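Local coordinates for interpain A (Prevotella intermedia, PDB 3BB7), which is a C10 family zymogen, here its prodomain with the protease domain, that probably acts as a cysteine peptidase once activated, at residues Lys70-Ile75 / Ile296-Pro301; Ile58-Thr63 / Ser306-Gln311. The protein carries 1 engineered substitution. All coordinates share one frame; numbering follows the deposited sequence.

Interaction 1. Residues Lys70-Ile75 / Ile296-Pro301; sequences KPLNVI and IDLLNP. Unlike the reference sequence in segment 70-75: Asn73 (reference Ser).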
loop_
_atom_site.group_PDB
_atom_site.type_symbol
_atom_site.label_atom_id
_atom_site.label_comp_id
_atom_site.label_asym_id
_atom_site.label_seq_id
_atom_site.Cartn_x
_atom_site.Cartn_y
_atom_site.Cartn_z
ATOM N N LYS A 70 0.990 -27.615 -9.671
ATOM C CA LYS A 70 -0.161 -27.385 -8.815
ATOM C C LYS A 70 -0.829 -26.109 -9.285
ATOM O O LYS A 70 -0.189 -25.048 -9.295
ATOM C CB LYS A 70 0.293 -27.233 -7.365
ATOM C CG LYS A 70 -0.699 -26.527 -6.401
ATOM C CD LYS A 70 -1.642 -27.494 -5.665
ATOM C CE LYS A 70 -3.046 -27.540 -6.279
ATOM N NZ LYS A 70 -3.795 -26.252 -6.138
ATOM N N PRO A 71 -2.119 -26.188 -9.640
ATOM C CA PRO A 71 -2.800 -24.986 -10.107
ATOM C C PRO A 71 -2.865 -23.917 -9.033
ATOM O O PRO A 71 -3.018 -24.222 -7.834
ATOM C CB PRO A 71 -4.223 -25.476 -10.422
ATOM C CG PRO A 71 -4.136 -26.955 -10.515
ATOM C CD PRO A 71 -3.001 -27.368 -9.637
ATOM N N LEU A 72 -2.739 -22.659 -9.447
ATOM C CA LEU A 72 -2.870 -21.553 -8.511
ATOM C C LEU A 72 -4.324 -21.438 -8.073
ATOM O O LEU A 72 -5.244 -21.673 -8.860
ATOM C CB LEU A 72 -2.367 -20.224 -9.111
ATOM C CG LEU A 72 -0.858 -20.133 -9.351
ATOM C CD1 LEU A 72 -0.537 -18.964 -10.286
ATOM C CD2 LEU A 72 -0.083 -19.984 -8.011
ATOM N N ASN A 73 -4.524 -21.078 -6.819
ATOM C CA ASN A 73 -5.897 -20.980 -6.340
ATOM C C ASN A 73 -6.579 -19.686 -6.770
ATOM O O ASN A 73 -5.917 -18.676 -7.045
ATOM C CB ASN A 73 -5.976 -21.189 -4.837
ATOM C CG ASN A 73 -5.317 -20.094 -4.054
ATOM O OD1 ASN A 73 -5.454 -18.901 -4.358
ATOM N ND2 ASN A 73 -4.606 -20.482 -3.012
ATOM N N VAL A 74 -7.904 -19.759 -6.853
ATOM C CA VAL A 74 -8.753 -18.621 -7.195
ATOM C C VAL A 74 -9.837 -18.594 -6.123
ATOM O O VAL A 74 -10.608 -19.555 -5.972
ATOM C CB VAL A 74 -9.397 -18.802 -8.578
ATOM C CG1 VAL A 74 -10.327 -17.652 -8.863
ATOM C CG2 VAL A 74 -8.315 -18.867 -9.640
ATOM N N ILE A 75 -9.838 -17.534 -5.333
ATOM C CA ILE A 75 -10.759 -17.428 -4.199
ATOM C C ILE A 75 -11.627 -16.214 -4.453
ATOM O O ILE A 75 -11.101 -15.089 -4.646
ATOM C CB ILE A 75 -9.974 -17.272 -2.884
ATOM C CG1 ILE A 75 -9.100 -18.498 -2.625
ATOM C CG2 ILE A 75 -10.923 -17.047 -1.714
ATOM C CD1 ILE A 75 -8.115 -18.294 -1.485
ATOM N N ILE A 296 -4.334 -11.070 -5.321
ATOM C CA ILE A 296 -3.472 -11.444 -4.198
ATOM C C ILE A 296 -3.800 -12.852 -3.661
ATOM O O ILE A 296 -2.986 -13.440 -2.938
ATOM C CB ILE A 296 -3.448 -10.440 -3.024
ATOM C CG1 ILE A 296 -4.820 -10.373 -2.355
ATOM C CG2 ILE A 296 -2.914 -9.059 -3.506
ATOM C CD1 ILE A 296 -4.808 -9.707 -0.965
ATOM N N ASP A 297 -4.963 -13.398 -4.004
ATOM C CA ASP A 297 -5.295 -14.725 -3.475
ATOM C C ASP A 297 -4.228 -15.768 -3.786
ATOM O O ASP A 297 -3.851 -16.573 -2.929
ATOM C CB ASP A 297 -6.683 -15.201 -3.946
ATOM C CG ASP A 297 -6.891 -15.114 -5.457
ATOM O OD1 ASP A 297 -5.995 -14.689 -6.227
ATOM O OD2 ASP A 297 -8.004 -15.497 -5.899
ATOM N N LEU A 298 -3.692 -15.706 -4.995
ATOM C CA LEU A 298 -2.697 -16.681 -5.443
ATOM C C LEU A 298 -1.288 -16.426 -4.899
ATOM O O LEU A 298 -0.364 -17.193 -5.208
ATOM C CB LEU A 298 -2.679 -16.741 -6.971
ATOM C CG LEU A 298 -2.807 -15.461 -7.790
ATOM C CD1 LEU A 298 -1.805 -14.396 -7.428
ATOM C CD2 LEU A 298 -2.709 -15.790 -9.293
ATOM N N LEU A 299 -1.103 -15.383 -4.087
ATOM C CA LEU A 299 0.252 -15.103 -3.536
ATOM C C LEU A 299 0.498 -15.870 -2.221
ATOM O O LEU A 299 0.725 -15.263 -1.172
ATOM C CB LEU A 299 0.502 -13.587 -3.355
ATOM C CG LEU A 299 0.357 -12.764 -4.650
ATOM C CD1 LEU A 299 0.590 -11.314 -4.349
ATOM C CD2 LEU A 299 1.310 -13.246 -5.715
ATOM N N ASN A 300 0.444 -17.206 -2.274
ATOM C CA ASN A 300 0.694 -17.999 -1.052
ATOM C C ASN A 300 2.144 -17.770 -0.612
ATOM O O ASN A 300 3.040 -17.783 -1.444
ATOM C CB ASN A 300 0.474 -19.494 -1.345
ATOM C CG ASN A 300 0.670 -20.375 -0.123
ATOM O OD1 ASN A 300 -0.216 -20.500 0.730
ATOM N ND2 ASN A 300 1.840 -20.964 -0.019
ATOM N N PRO A 301 2.369 -17.499 0.674
ATOM C CA PRO A 301 3.724 -17.310 1.192
ATOM C C PRO A 301 4.612 -18.506 0.897
ATOM O O PRO A 301 4.169 -19.648 1.033
ATOM C CB PRO A 301 3.486 -17.160 2.713
ATOM C CG PRO A 301 2.159 -16.584 2.799
ATOM C CD PRO A 301 1.353 -17.224 1.697
HETATM O O HOH W 1 -6.161 -16.353 -8.528
#

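Interaction 2. Residues Ile58-Thr63 / Ser306-Gln311; sequences IDEVIT and SFTAEQ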
loop_
_atom_site.group_PDB
_atom_site.type_symbol
_atom_site.label_atom_id
_atom_site.label_comp_id
_atom_site.label_asym_id
_atom_site.label_seq_id
_atom_site.Cartn_x
_atom_site.Cartn_y
_atom_site.Cartn_z
ATOM N N ILE A 58 4.250 -12.270 -8.370
ATOM C CA ILE A 58 3.492 -12.996 -9.406
ATOM C C ILE A 58 4.397 -13.953 -10.171
ATOM O O ILE A 58 4.080 -15.141 -10.328
ATOM C CB ILE A 58 2.816 -11.966 -10.349
ATOM C CG1 ILE A 58 1.626 -11.274 -9.653
ATOM C CG2 ILE A 58 2.400 -12.584 -11.689
ATOM C CD1 ILE A 58 0.365 -12.138 -9.451
ATOM N N ASP A 59 5.523 -13.440 -10.650
ATOM C CA ASP A 59 6.493 -14.279 -11.362
ATOM C C ASP A 59 6.902 -15.490 -10.508
ATOM O O ASP A 59 6.911 -16.612 -11.012
ATOM C CB ASP A 59 7.709 -13.442 -11.791
ATOM C CG ASP A 59 8.765 -14.278 -12.459
ATOM O OD1 ASP A 59 9.700 -14.694 -11.745
ATOM O OD2 ASP A 59 8.639 -14.538 -13.682
ATOM N N GLU A 60 7.186 -15.269 -9.211
ATOM C CA GLU A 60 7.584 -16.326 -8.291
ATOM C C GLU A 60 6.484 -17.374 -8.149
ATOM O O GLU A 60 6.744 -18.581 -8.230
ATOM C CB GLU A 60 7.894 -15.692 -6.937
ATOM C CG GLU A 60 8.414 -16.636 -5.880
ATOM C CD GLU A 60 8.653 -15.893 -4.583
ATOM O OE1 GLU A 60 9.832 -15.555 -4.279
ATOM O OE2 GLU A 60 7.657 -15.628 -3.884
ATOM N N VAL A 61 5.243 -16.940 -7.954
ATOM C CA VAL A 61 4.192 -17.963 -7.736
ATOM C C VAL A 61 3.839 -18.748 -8.979
ATOM O O VAL A 61 3.562 -19.953 -8.900
ATOM C CB VAL A 61 2.895 -17.423 -7.051
ATOM C CG1 VAL A 61 3.248 -16.812 -5.695
ATOM C CG2 VAL A 61 2.120 -16.439 -7.900
ATOM N N ILE A 62 3.865 -18.082 -10.127
ATOM C CA ILE A 62 3.592 -18.776 -11.351
ATOM C C ILE A 62 4.698 -19.821 -11.624
ATOM O O ILE A 62 4.402 -20.989 -11.962
ATOM C CB ILE A 62 3.388 -17.808 -12.557
ATOM C CG1 ILE A 62 2.114 -16.980 -12.342
ATOM C CG2 ILE A 62 3.286 -18.599 -13.873
ATOM C CD1 ILE A 62 1.841 -15.905 -13.388
ATOM N N THR A 63 5.961 -19.425 -11.488
ATOM C CA THR A 63 7.030 -20.385 -11.721
ATOM C C THR A 63 6.972 -21.538 -10.704
ATOM O O THR A 63 7.168 -22.700 -11.065
ATOM C CB THR A 63 8.410 -19.722 -11.786
ATOM O OG1 THR A 63 8.727 -19.126 -10.541
ATOM C CG2 THR A 63 8.419 -18.646 -12.871
ATOM N N SER A 306 11.219 -15.797 0.305
ATOM C CA SER A 306 10.495 -15.569 -0.952
ATOM C C SER A 306 9.916 -14.157 -0.992
ATOM O O SER A 306 9.748 -13.522 0.032
ATOM C CB SER A 306 9.328 -16.550 -1.063
ATOM O OG SER A 306 8.404 -16.373 0.005
ATOM N N PHE A 307 9.589 -13.673 -2.180
ATOM C CA PHE A 307 8.849 -12.414 -2.280
ATOM C C PHE A 307 7.478 -12.506 -1.630
ATOM O O PHE A 307 6.999 -11.534 -1.072
ATOM C CB PHE A 307 8.672 -12.021 -3.752
ATOM C CG PHE A 307 9.952 -11.632 -4.428
ATOM C CD1 PHE A 307 10.513 -10.382 -4.192
ATOM C CD2 PHE A 307 10.594 -12.516 -5.290
ATOM C CE1 PHE A 307 11.705 -10.022 -4.803
ATOM C CE2 PHE A 307 11.777 -12.159 -5.919
ATOM C CZ PHE A 307 12.332 -10.911 -5.672
ATOM N N THR A 308 6.822 -13.667 -1.719
ATOM C CA THR A 308 5.432 -13.797 -1.207
ATOM C C THR A 308 5.339 -13.859 0.303
ATOM O O THR A 308 4.270 -13.661 0.890
ATOM C CB THR A 308 4.682 -15.017 -1.775
ATOM O OG1 THR A 308 5.438 -16.209 -1.507
ATOM C CG2 THR A 308 4.470 -14.877 -3.245
ATOM N N ALA A 309 6.462 -14.146 0.948
ATOM C CA ALA A 309 6.483 -14.163 2.394
ATOM C C ALA A 309 6.316 -12.740 2.933
ATOM O O ALA A 309 5.911 -12.541 4.076
ATOM C CB ALA A 309 7.791 -14.766 2.869
ATOM N N GLU A 310 6.606 -11.749 2.094
ATOM C CA GLU A 310 6.581 -10.329 2.503
ATOM C C GLU A 310 5.171 -9.746 2.402
ATOM O O GLU A 310 4.917 -8.791 1.637
ATOM C CB GLU A 310 7.595 -9.546 1.657
ATOM C CG GLU A 310 9.004 -10.177 1.715
ATOM C CD GLU A 310 9.951 -9.632 0.672
ATOM O OE1 GLU A 310 9.514 -8.854 -0.209
ATOM O OE2 GLU A 310 11.157 -10.005 0.727
ATOM N N GLN A 311 4.258 -10.306 3.200
ATOM C CA GLN A 311 2.859 -9.862 3.189
ATOM C C GLN A 311 2.323 -9.784 4.598
ATOM O O GLN A 311 2.081 -10.807 5.242
ATOM C CB GLN A 311 1.973 -10.807 2.379
ATOM C CG GLN A 311 2.261 -10.813 0.894
ATOM C CD GLN A 311 1.345 -11.774 0.172
ATOM O OE1 GLN A 311 0.157 -11.478 -0.060
ATOM N NE2 GLN A 311 1.883 -12.928 -0.202
#

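Interaction 1. Residues Lys70-Ile75 / Ile296-Pro301
Ile75 and Asp297 carry the polar part of this contact. The backbone N of Ile75 donates to Asp297 OD2 at 2.8 Å, and the bond is almost straight (177°). It reaches the oxygen on its anti side, 25° out of the carboxylate plane. The other oxygen is linked through water: one water donates to Asp297 OD1 and to Asn73 O. Both carboxylate oxygens thus meet the 70-75 backbone, one directly and one through solvent. OD1 also takes a weak bond from the N of Leu298. Asp297 and Leu298 are the middle residues of a type I beta turn, Ile296 to Leu299. This turn follows strand 292-294, while 70-75 is the extended linker that leaves the long helix 49-68 of the prodomain. Asn73, which differs from the reference sequence, brings OD1 to 3.2 Å from Asp297 O. Both are acceptors and do not bond. Arg229 instead bonds to Asp297 O, and Asn73 ND2 bonds weakly to Asp234. The packed part continues with the leucines. Leu72 CD1 meets Leu298 CD2 at 4.0 Å, with Leu72 CB 4.1 Å from Leu298 CB. Helix 49-68 backs both, through Ile62 and Ala65 for Leu72 and Ile58 for buried Leu298. The solvent side is looser. There exposed Val74 points its CB away from the turn, and its closest approach is through CA, 3.5 Å from Asp297 OD2.

Interaction 2. Residues Ile58-Thr63 / Ser306-Gln311
Glu60 lies on a regular helix, and its CA is 7.3 Å from the CA of Phe307, the nearest backbone pair of the contact. The helical segment 58-63 is part of helix 49-68. Facing it is a type I beta turn from Phe307 to Glu310, in the loop before strand 312-315. The contact joins the Spi-like prodomain to the C10 protease domain, which has the papain-type fold of clan CA. Two consecutive backbone N-H groups, those of Phe307 and Thr308, face the helix, and the Glu60 carboxylate takes both. Phe307 N donates to Glu60 OE1 at 2.8 Å (157°). Thr308 N donates to Glu60 OE2 at 3.0 Å (149°). Each oxygen uses its syn lone pair, so the carboxylate is held at two points, which fixes its rotation. The side chain reaches this far because CG is anti to the backbone N and the chain stays extended beyond it. The negative charge is probably eased by the two N-H dipoles.

The carboxylate also lies against the Phe307 side chain. OE1 is 3.3 Å from Phe307 CD2, and the carboxylate and ring planes are 41° apart. The side chain of Phe307 lies about 6 Å from that of His267, the predicted proton acceptor, whose NE2 bonds to Glu310 OE1. The hydroxyls of Ser306 and Thr308 bond to Asn303 O and Asn300 O, and Trp53 NE1, also on helix 49-68, bonds to Phe307 O. Beside the carboxylate, the methyl groups Val61 CG1 and Thr308 CG2 are pressed to 3.4 Å, closer than usual van der Waals contact.

In the fold
Both contacts join the prodomain region to the loop between strands 292-294 and 312-315, and their centres are 10 Å apart. Along the chain the order is 58-63, 70-75, 296-301, 306-311, so interaction 2 encloses interaction 1. Helix 49-68 carries the first segment of interaction 2, and the linker after it carries that of interaction 1. The two loop segments are tied to each other: Leu299 O probably bonds to Gln311 NE2 at 2.8 Å. The order is reversed across the contacts: the helix meets the later part of the loop, and its exit the earlier part. Interaction 2 lies near the predicted active-site His267, while interaction 1 lies away from it.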